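Local coordinates for protein lipase aflb (Neosartorya fumigata, PDB 6IDY) that probably hydrolyses ester bonds of lipids as an alpha/beta-hydrolase-fold lipase and binds a calcium ion, at residues T169-A173 / G174-Y178; L279-P283 / S284-Q288; L391-V394 / C395-L399; P401-G404 / L405-L409. All coordinates share one frame; numbering follows the deposited sequence.

Interaction 1. Residues T169-A173 / G174-Y178; sequences TATPA and GTTYY
Ala173 O approaches the phenol ring of Tyr177 obliquely, 3.3 Å from Tyr177 CD2. The methyl CG2 of Thr176 covers one face of this ring, sitting 4.0 Å above its plane and over its centre. At the far end of the ring, Tyr177 OH is hydrogen-bonded to the Val166 carbonyl of the strand that leads into this loop. The backbone of Tyr177 adds a nearly straight bond, its N lying 2.9 Å from Ala173 O.

One residue earlier, the same threonine whose methyl covers the ring turns its hydroxyl the other way. With a chi1 of -64° that sets OG1 opposite its own carbonyl carbon, Thr176 grips the Pro172 carbonyl twice. Thr176 N approaches Pro172 O in the carbonyl plane at 3.2 Å, whereas Thr176 OG1 comes from above that plane and makes the shorter bond, 2.7 Å to Pro172 O. A water donates to both Thr176 OG1 and Thr171 O, carrying the polar link one residue further back. Beside it, Thr171 CG2 packs 3.3 Å from Thr176 OG1, the two side chains crossing at about a right angle.

Pro172 occupies the N-cap of helix 173-178, and this is the first turn of the helix that follows strand 161-166 and its loop, a position consistent with the oxyanion-hole loop of alpha/beta-hydrolase-fold lipases.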
loop_
_atom_site.group_PDB
_atom_site.type_symbol
_atom_site.label_atom_id
_atom_site.label_comp_id
_atom_site.label_asym_id
_atom_site.label_seq_id
_atom_site.Cartn_x
_atom_site.Cartn_y
_atom_site.Cartn_z
ATOM N N THR A 169 1.612 0.983 -4.783
ATOM C CA THR A 169 1.849 1.378 -6.170
ATOM C C THR A 169 0.707 2.187 -6.771
ATOM O O THR A 169 -0.469 1.823 -6.614
ATOM C CB THR A 169 2.151 0.135 -7.012
ATOM O OG1 THR A 169 3.281 -0.542 -6.465
ATOM C CG2 THR A 169 2.393 0.458 -8.472
ATOM N N ALA A 170 1.078 3.299 -7.454
ATOM C CA ALA A 170 0.206 4.182 -8.232
ATOM C C ALA A 170 -0.948 4.823 -7.451
ATOM O O ALA A 170 -1.814 5.456 -8.059
ATOM C CB ALA A 170 -0.329 3.416 -9.435
ATOM N N THR A 171 -0.972 4.662 -6.120
ATOM C CA THR A 171 -2.089 5.165 -5.324
ATOM C C THR A 171 -1.606 6.056 -4.180
ATOM O O THR A 171 -0.807 5.599 -3.362
ATOM C CB THR A 171 -3.001 4.004 -4.861
ATOM O OG1 THR A 171 -2.952 2.928 -5.807
ATOM C CG2 THR A 171 -4.452 4.441 -4.686
ATOM N N PRO A 172 -2.050 7.337 -4.131
ATOM C CA PRO A 172 -1.615 8.228 -3.037
ATOM C C PRO A 172 -2.090 7.728 -1.676
ATOM O O PRO A 172 -3.174 7.161 -1.580
ATOM C CB PRO A 172 -2.261 9.580 -3.382
ATOM C CG PRO A 172 -2.687 9.475 -4.795
ATOM C CD PRO A 172 -2.988 8.031 -5.036
ATOM N N ALA A 173 -1.282 7.957 -0.637
ATOM C CA ALA A 173 -1.556 7.550 0.739
ATOM C C ALA A 173 -2.849 8.104 1.293
ATOM O O ALA A 173 -3.639 7.345 1.857
ATOM C CB ALA A 173 -0.398 7.950 1.639
ATOM N N GLY A 174 -3.049 9.413 1.128
ATOM C CA GLY A 174 -4.208 10.135 1.631
ATOM C C GLY A 174 -5.525 9.487 1.285
ATOM O O GLY A 174 -6.303 9.162 2.185
ATOM N N THR A 175 -5.764 9.257 -0.020
ATOM C CA THR A 175 -6.993 8.617 -0.485
ATOM C C THR A 175 -7.039 7.146 -0.064
ATOM O O THR A 175 -8.082 6.708 0.426
ATOM C CB THR A 175 -7.227 8.842 -1.988
ATOM O OG1 THR A 175 -7.354 10.246 -2.213
ATOM C CG2 THR A 175 -8.499 8.172 -2.475
ATOM N N THR A 176 -5.922 6.404 -0.236
ATOM C CA THR A 176 -5.792 4.990 0.133
ATOM C C THR A 176 -6.270 4.702 1.554
ATOM O O THR A 176 -7.137 3.845 1.758
ATOM C CB THR A 176 -4.341 4.523 -0.035
ATOM O OG1 THR A 176 -4.003 4.617 -1.410
ATOM C CG2 THR A 176 -4.092 3.083 0.485
ATOM N N TYR A 177 -5.716 5.432 2.518
ATOM C CA TYR A 177 -5.983 5.203 3.930
ATOM C C TYR A 177 -7.235 5.885 4.466
ATOM O O TYR A 177 -7.699 5.508 5.535
ATOM C CB TYR A 177 -4.746 5.562 4.742
ATOM C CG TYR A 177 -3.648 4.547 4.505
ATOM C CD1 TYR A 177 -3.782 3.231 4.941
ATOM C CD2 TYR A 177 -2.500 4.886 3.794
ATOM C CE1 TYR A 177 -2.793 2.282 4.697
ATOM C CE2 TYR A 177 -1.494 3.946 3.555
ATOM C CZ TYR A 177 -1.642 2.649 4.024
ATOM O OH TYR A 177 -0.653 1.721 3.842
ATOM N N TYR A 178 -7.822 6.817 3.705
ATOM C CA TYR A 178 -9.066 7.495 4.069
ATOM C C TYR A 178 -10.172 6.445 4.313
ATOM O O TYR A 178 -10.940 6.573 5.265
ATOM C CB TYR A 178 -9.469 8.476 2.944
ATOM C CG TYR A 178 -10.778 9.202 3.164
ATOM C CD1 TYR A 178 -10.818 10.423 3.828
ATOM C CD2 TYR A 178 -11.973 8.692 2.660
ATOM C CE1 TYR A 178 -12.021 11.105 4.020
ATOM C CE2 TYR A 178 -13.182 9.363 2.846
ATOM C CZ TYR A 178 -13.202 10.565 3.534
ATOM O OH TYR A 178 -14.389 11.234 3.709
HETATM O O HOH W 1 -1.559 3.554 -1.716
#

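Interaction 2. Residues L279-P283 / S284-Q288; sequences LACTP and SLWQQ
Cys281 lies obliquely off the indole of Trp286, its disulfide sulfur turned to the five-membered ring. Cys281 SG is 4.4 Å from the centroid of that Trp286 ring and 37° off its normal, a sulfur-aromatic contact. Cys281 CB closes in as well, 3.7 Å from Trp286 NE1. The indole reaches this far back because a chi1 of -82° swings the Trp286 ring toward the preceding loop. There the ring edge meets the backbone: Leu279 O lies near the indole plane, 3.3 Å from Trp286 CZ2. The indole N-H is used elsewhere, on the carbonyl of Thr429, while Cys281 SG is bonded to Cys273.

The contact sits at the N-terminal start of helix 283-287, with Thr282 at the N-cap and proline at the next position, where a backbone N-H is not needed. Thr282 O receives Trp286 N at 3.2 Å, in an almost linear bond. The Thr282 hydroxyl turns from the cap to the carbonyl of Leu202, and its OG1 also rests 3.5 Å from Leu285 CG, the two side chains crossing obliquely. Beyond them Leu285 CD1 touches Cys281 CB at 4.0 Å.

Gln287 extends alongside Pro283, its CG 3.3 Å from Pro283 O, while Gln287 N supplies the next helical bond to that carbonyl. The amide of Gln287 is spoken for outside the turn: OE1 accepts from the backbone N of Val205, and NE2 donates to Asp204.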
loop_
_atom_site.group_PDB
_atom_site.type_symbol
_atom_site.label_atom_id
_atom_site.label_comp_id
_atom_site.label_asym_id
_atom_site.label_seq_id
_atom_site.Cartn_x
_atom_site.Cartn_y
_atom_site.Cartn_z
ATOM N N LEU A 279 4.823 -3.548 -22.301
ATOM C CA LEU A 279 6.270 -3.469 -22.530
ATOM C C LEU A 279 6.835 -2.146 -21.981
ATOM O O LEU A 279 7.953 -2.134 -21.484
ATOM C CB LEU A 279 6.608 -3.618 -24.026
ATOM C CG LEU A 279 6.330 -4.995 -24.670
ATOM C CD1 LEU A 279 6.456 -4.916 -26.169
ATOM C CD2 LEU A 279 7.265 -6.071 -24.118
ATOM N N ALA A 280 6.077 -1.038 -22.103
ATOM C CA ALA A 280 6.467 0.293 -21.613
ATOM C C ALA A 280 5.634 0.609 -20.367
ATOM O O ALA A 280 4.408 0.742 -20.430
ATOM C CB ALA A 280 6.266 1.347 -22.698
ATOM N N CYS A 281 6.308 0.638 -19.217
ATOM C CA CYS A 281 5.670 0.806 -17.913
ATOM C C CYS A 281 6.353 1.886 -17.094
ATOM O O CYS A 281 6.721 2.907 -17.649
ATOM C CB CYS A 281 5.644 -0.538 -17.190
ATOM S SG CYS A 281 5.036 -1.898 -18.219
ATOM N N THR A 282 6.485 1.699 -15.776
ATOM C CA THR A 282 7.145 2.687 -14.927
ATOM C C THR A 282 8.303 1.989 -14.209
ATOM O O THR A 282 8.296 0.751 -14.155
ATOM C CB THR A 282 6.148 3.393 -13.963
ATOM O OG1 THR A 282 6.080 2.693 -12.723
ATOM C CG2 THR A 282 4.751 3.594 -14.555
ATOM N N PRO A 283 9.293 2.736 -13.637
ATOM C CA PRO A 283 10.391 2.067 -12.919
ATOM C C PRO A 283 9.928 1.106 -11.826
ATOM O O PRO A 283 10.411 -0.019 -11.800
ATOM C CB PRO A 283 11.193 3.235 -12.328
ATOM C CG PRO A 283 10.928 4.368 -13.239
ATOM C CD PRO A 283 9.484 4.204 -13.642
ATOM N N SER A 284 8.980 1.528 -10.951
ATOM C CA SER A 284 8.497 0.685 -9.852
ATOM C C SER A 284 7.730 -0.542 -10.326
ATOM O O SER A 284 7.789 -1.565 -9.648
ATOM C CB SER A 284 7.689 1.484 -8.838
ATOM O OG SER A 284 6.365 1.725 -9.276
ATOM N N LEU A 285 7.032 -0.459 -11.484
ATOM C CA LEU A 285 6.319 -1.620 -12.030
ATOM C C LEU A 285 7.336 -2.678 -12.453
ATOM O O LEU A 285 7.220 -3.828 -12.031
ATOM C CB LEU A 285 5.378 -1.258 -13.203
ATOM C CG LEU A 285 4.238 -0.247 -12.934
ATOM C CD1 LEU A 285 3.226 -0.248 -14.068
ATOM C CD2 LEU A 285 3.514 -0.530 -11.612
ATOM N N TRP A 286 8.371 -2.268 -13.223
ATOM C CA TRP A 286 9.423 -3.171 -13.667
ATOM C C TRP A 286 10.230 -3.760 -12.518
ATOM O O TRP A 286 10.519 -4.956 -12.548
ATOM C CB TRP A 286 10.329 -2.522 -14.724
ATOM C CG TRP A 286 9.749 -2.578 -16.108
ATOM C CD1 TRP A 286 9.467 -1.522 -16.920
ATOM C CD2 TRP A 286 9.320 -3.756 -16.816
ATOM N NE1 TRP A 286 8.915 -1.966 -18.102
ATOM C CE2 TRP A 286 8.822 -3.333 -18.067
ATOM C CE3 TRP A 286 9.329 -5.133 -16.520
ATOM C CZ2 TRP A 286 8.326 -4.230 -19.016
ATOM C CZ3 TRP A 286 8.859 -6.023 -17.471
ATOM C CH2 TRP A 286 8.368 -5.572 -18.703
ATOM N N GLN A 287 10.536 -2.952 -11.482
ATOM C CA GLN A 287 11.298 -3.406 -10.302
ATOM C C GLN A 287 10.559 -4.440 -9.460
ATOM O O GLN A 287 11.197 -5.200 -8.738
ATOM C CB GLN A 287 11.681 -2.219 -9.408
ATOM C CG GLN A 287 12.777 -1.359 -10.013
ATOM C CD GLN A 287 12.963 -0.077 -9.248
ATOM O OE1 GLN A 287 12.013 0.665 -8.969
ATOM N NE2 GLN A 287 14.205 0.218 -8.917
ATOM N N GLN A 288 9.223 -4.473 -9.552
ATOM C CA GLN A 288 8.414 -5.395 -8.763
ATOM C C GLN A 288 8.248 -6.777 -9.415
ATOM O O GLN A 288 7.459 -7.594 -8.937
ATOM C CB GLN A 288 7.075 -4.760 -8.378
ATOM C CG GLN A 288 7.290 -3.706 -7.292
ATOM C CD GLN A 288 6.043 -2.945 -6.986
ATOM O OE1 GLN A 288 5.694 -1.963 -7.652
ATOM N NE2 GLN A 288 5.344 -3.383 -5.967
#

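Interaction 3. Residues L391-V394 / C395-L399; sequences LDVV and CGRVL
A disulfide-bearing helical turn, residues 391-396, brings Leu391 against Cys395 four residues on and then passes into a loop through Arg397. Cys395 is joined to Cys350, so this short helix is tied covalently to the segment just after helix 346-349. Leu391 and Val394 also rest on Leu369 of helix 368-379.

The regular helical bond is Cys395 N to Leu391 O, 2.8 Å, with the donor tilted moderately from the carbonyl plane. The side chains of the same two residues also meet: Cys395 SG lies 4.0 Å from Leu391 CB, directed back along the helix by a chi1 of -60°. Past this point the hydrogen bonding weakens. Gly396 N makes weak bonds to Asp392 O and to Val393 O, each 3.3 Å and poorly aligned. Arg397 N then shifts to a nearer carbonyl, Val394 O, which it meets at 3.3 Å from well above the carbonyl plane, and keeps only a weak bond to Val393 O.

Arg397 runs its extended chain back along the helix, passing beside Val393 and Val394. Its aliphatic part skirts the carbonyls, with Arg397 CG 3.5 Å from Val393 O. The guanidinium then lies flat under a valine methyl: Val393 CG1 sits 3.8 Å above the plane of the Arg397 guanidinium, displaced toward its rim, and Val394 CG2 comes obliquely to NH1.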
loop_
_atom_site.group_PDB
_atom_site.type_symbol
_atom_site.label_atom_id
_atom_site.label_comp_id
_atom_site.label_asym_id
_atom_site.label_seq_id
_atom_site.Cartn_x
_atom_site.Cartn_y
_atom_site.Cartn_z
ATOM N N LEU A 391 -10.264 -16.090 17.421
ATOM C CA LEU A 391 -10.437 -16.354 15.988
ATOM C C LEU A 391 -11.870 -16.688 15.580
ATOM O O LEU A 391 -12.234 -16.361 14.457
ATOM C CB LEU A 391 -9.450 -17.405 15.451
ATOM C CG LEU A 391 -7.959 -17.013 15.458
ATOM C CD1 LEU A 391 -7.103 -18.144 14.942
ATOM C CD2 LEU A 391 -7.693 -15.753 14.632
ATOM N N ASP A 392 -12.702 -17.258 16.469
ATOM C CA ASP A 392 -14.112 -17.529 16.132
ATOM C C ASP A 392 -14.858 -16.215 15.835
ATOM O O ASP A 392 -15.600 -16.138 14.854
ATOM C CB ASP A 392 -14.820 -18.315 17.252
ATOM C CG ASP A 392 -14.279 -19.718 17.482
ATOM O OD1 ASP A 392 -14.033 -20.436 16.483
ATOM O OD2 ASP A 392 -14.121 -20.106 18.663
ATOM N N VAL A 393 -14.611 -15.176 16.656
ATOM C CA VAL A 393 -15.213 -13.852 16.506
ATOM C C VAL A 393 -14.569 -13.122 15.307
ATOM O O VAL A 393 -15.285 -12.664 14.419
ATOM C CB VAL A 393 -15.130 -13.030 17.826
ATOM C CG1 VAL A 393 -15.614 -11.594 17.630
ATOM C CG2 VAL A 393 -15.913 -13.707 18.951
ATOM N N VAL A 394 -13.223 -13.036 15.279
ATOM C CA VAL A 394 -12.467 -12.343 14.232
ATOM C C VAL A 394 -12.736 -12.940 12.828
ATOM O O VAL A 394 -13.082 -12.186 11.913
ATOM C CB VAL A 394 -10.957 -12.260 14.585
ATOM C CG1 VAL A 394 -10.134 -11.737 13.413
ATOM C CG2 VAL A 394 -10.731 -11.395 15.828
ATOM N N CYS A 395 -12.615 -14.279 12.673
ATOM C CA CYS A 395 -12.835 -14.954 11.387
ATOM C C CYS A 395 -14.301 -14.923 10.931
ATOM O O CYS A 395 -14.554 -15.011 9.735
ATOM C CB CYS A 395 -12.269 -16.373 11.381
ATOM S SG CYS A 395 -10.479 -16.465 11.674
ATOM N N GLY A 396 -15.227 -14.759 11.877
ATOM C CA GLY A 396 -16.663 -14.670 11.619
ATOM C C GLY A 396 -17.096 -13.357 10.991
ATOM O O GLY A 396 -18.190 -13.264 10.433
ATOM N N ARG A 397 -16.243 -12.329 11.086
ATOM C CA ARG A 397 -16.493 -11.001 10.531
ATOM C C ARG A 397 -16.084 -10.931 9.051
ATOM O O ARG A 397 -15.283 -11.742 8.585
ATOM C CB ARG A 397 -15.699 -9.939 11.313
ATOM C CG ARG A 397 -16.117 -9.689 12.761
ATOM C CD ARG A 397 -15.042 -8.850 13.430
ATOM N NE ARG A 397 -15.377 -8.459 14.800
ATOM C CZ ARG A 397 -14.476 -8.145 15.728
ATOM N NH1 ARG A 397 -13.179 -8.200 15.451
ATOM N NH2 ARG A 397 -14.865 -7.785 16.944
ATOM N N VAL A 398 -16.617 -9.935 8.332
ATOM C CA VAL A 398 -16.287 -9.641 6.931
ATOM C C VAL A 398 -15.527 -8.311 6.851
ATOM O O VAL A 398 -14.781 -8.063 5.903
ATOM C CB VAL A 398 -17.499 -9.692 5.964
ATOM C CG1 VAL A 398 -17.986 -11.124 5.765
ATOM C CG2 VAL A 398 -18.635 -8.788 6.429
ATOM N N LEU A 399 -15.727 -7.459 7.860
ATOM C CA LEU A 399 -15.095 -6.153 7.995
ATOM C C LEU A 399 -14.743 -5.938 9.462
ATOM O O LEU A 399 -15.484 -6.428 10.315
ATOM C CB LEU A 399 -16.081 -5.037 7.579
ATOM C CG LEU A 399 -16.402 -4.844 6.101
ATOM C CD1 LEU A 399 -17.394 -3.713 5.925
ATOM C CD2 LEU A 399 -15.145 -4.549 5.282
#

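Interaction 4. Residues P401-G404 / L405-L409; sequences PQLG and LDDLL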
loop_
_atom_site.group_PDB
_atom_site.type_symbol
_atom_site.label_atom_id
_atom_site.label_comp_id
_atom_site.label_asym_id
_atom_site.label_seq_id
_atom_site.Cartn_x
_atom_site.Cartn_y
_atom_site.Cartn_z
ATOM N N PRO A 401 -14.972 -3.955 13.053
ATOM C CA PRO A 401 -16.099 -3.105 13.511
ATOM C C PRO A 401 -15.928 -1.617 13.180
ATOM O O PRO A 401 -16.910 -0.893 13.067
ATOM C CB PRO A 401 -16.130 -3.325 15.030
ATOM C CG PRO A 401 -15.332 -4.556 15.278
ATOM C CD PRO A 401 -14.335 -4.674 14.174
ATOM N N GLN A 402 -14.677 -1.175 12.994
ATOM C CA GLN A 402 -14.309 0.217 12.700
ATOM C C GLN A 402 -14.645 0.670 11.274
ATOM O O GLN A 402 -14.700 1.876 11.018
ATOM C CB GLN A 402 -12.816 0.460 13.011
ATOM C CG GLN A 402 -12.447 0.277 14.492
ATOM C CD GLN A 402 -12.210 -1.168 14.878
ATOM O OE1 GLN A 402 -11.812 -2.006 14.064
ATOM N NE2 GLN A 402 -12.456 -1.495 16.136
ATOM N N LEU A 403 -14.852 -0.276 10.347
ATOM C CA LEU A 403 -15.156 0.069 8.956
ATOM C C LEU A 403 -16.563 -0.356 8.536
ATOM O O LEU A 403 -17.148 -1.267 9.127
ATOM C CB LEU A 403 -14.097 -0.510 7.985
ATOM C CG LEU A 403 -12.616 -0.105 8.187
ATOM C CD1 LEU A 403 -11.739 -0.784 7.162
ATOM C CD2 LEU A 403 -12.417 1.404 8.095
ATOM N N GLY A 404 -17.084 0.310 7.512
ATOM C CA GLY A 404 -18.400 0.025 6.953
ATOM C C GLY A 404 -18.364 -0.186 5.455
ATOM O O GLY A 404 -17.285 -0.278 4.860
ATOM N N LEU A 405 -19.553 -0.248 4.840
ATOM C CA LEU A 405 -19.749 -0.426 3.402
ATOM C C LEU A 405 -18.937 0.560 2.538
ATOM O O LEU A 405 -18.226 0.110 1.642
ATOM C CB LEU A 405 -21.253 -0.367 3.059
ATOM C CG LEU A 405 -21.655 -0.447 1.577
ATOM C CD1 LEU A 405 -21.249 -1.778 0.944
ATOM C CD2 LEU A 405 -23.146 -0.195 1.402
ATOM N N ASP A 406 -19.034 1.882 2.810
ATOM C CA ASP A 406 -18.327 2.941 2.067
ATOM C C ASP A 406 -16.813 2.780 2.093
ATOM O O ASP A 406 -16.140 3.131 1.122
ATOM C CB ASP A 406 -18.741 4.336 2.563
ATOM C CG ASP A 406 -20.175 4.740 2.228
ATOM O OD1 ASP A 406 -20.883 3.942 1.568
ATOM O OD2 ASP A 406 -20.586 5.853 2.622
ATOM N N ASP A 407 -16.287 2.222 3.194
ATOM C CA ASP A 407 -14.863 1.928 3.375
ATOM C C ASP A 407 -14.439 0.785 2.444
ATOM O O ASP A 407 -13.412 0.906 1.783
ATOM C CB ASP A 407 -14.570 1.602 4.843
ATOM C CG ASP A 407 -14.849 2.764 5.779
ATOM O OD1 ASP A 407 -14.301 3.859 5.543
ATOM O OD2 ASP A 407 -15.601 2.571 6.755
ATOM N N LEU A 408 -15.264 -0.285 2.345
ATOM C CA LEU A 408 -15.054 -1.424 1.446
ATOM C C LEU A 408 -15.071 -0.909 -0.009
ATOM O O LEU A 408 -14.135 -1.180 -0.764
ATOM C CB LEU A 408 -16.183 -2.474 1.651
ATOM C CG LEU A 408 -16.002 -3.908 1.089
ATOM C CD1 LEU A 408 -17.065 -4.813 1.625
ATOM C CD2 LEU A 408 -16.086 -3.960 -0.434
ATOM N N LEU A 409 -16.133 -0.163 -0.386
ATOM C CA LEU A 409 -16.311 0.378 -1.742
ATOM C C LEU A 409 -15.220 1.356 -2.148
ATOM O O LEU A 409 -14.687 1.248 -3.250
ATOM C CB LEU A 409 -17.707 0.995 -1.941
ATOM C CG LEU A 409 -18.925 0.141 -1.533
ATOM C CD1 LEU A 409 -20.223 0.923 -1.692
ATOM C CD2 LEU A 409 -18.984 -1.173 -2.300
#
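Two torsions of Asp407 carry its carboxylate back to the backbone of Gly404: chi1 of -63° folds CG toward the preceding loop, and chi2, -54° to OD1, leaves OD2 turned toward the start of the helix. There Asp407 OD2 accepts Gly404 N at 2.8 Å, with an N-H...O angle of 166°, through the anti lone pair that faces away from its partner oxygen.

The other oxygen, OD1, forms a salt bridge with Lys183, so each oxygen has its own partner, which should restrict rotation of the carboxylate. Lying at the N-terminal end of a helix and next to a lysine, it is probably stabilised in its charged form.

Leu403 supplies the apolar side of the contact. Its branch crosses the aspartate at about a right angle, and Leu403 CD2 lies 3.6 Å from Asp407 CG; nearer the backbone, Leu403 CB is 3.8 Å from Asp407 CB. Leu403 also packs on Trp371 of helix 368-379.

Helical bonding starts at the carbonyl of Gly404, which takes Leu408 N at 3.2 Å in the carbonyl plane and, weakly, Asp407 N.

With Gly404 at the N-cap and Asp407 three residues later, this is the half of a capping box in which the N3 side chain accepts the N-cap N-H; glycine has no side chain to return the bond, and the motif opens helix 405-412.

In the fold
Three of the four contacts open a helix, whereas interaction 3 lies where one loosens. Interaction 1 is buried nearest the middle of the chain, beside the central sheet, and mixes water and hydroxyl bonds; interaction 2, also largely buried, relies on sulfur and indole. They touch through a probable hydrogen bond, Thr169 OG1 to Gln288 OE1 at 3.0 Å. Interactions 3 and 4 are only partly buried, lie on the side of the chain's centre opposite interaction 2, and meet where Leu399, in the loop between successive helices 391-396 and 405-412, packs on Gly404 and Leu408. Charge enters in this pair, through Arg397 and Asp407. Lys183 joins interactions 1 and 4 indirectly, bonding to Tyr178 O and Asp407 OD1.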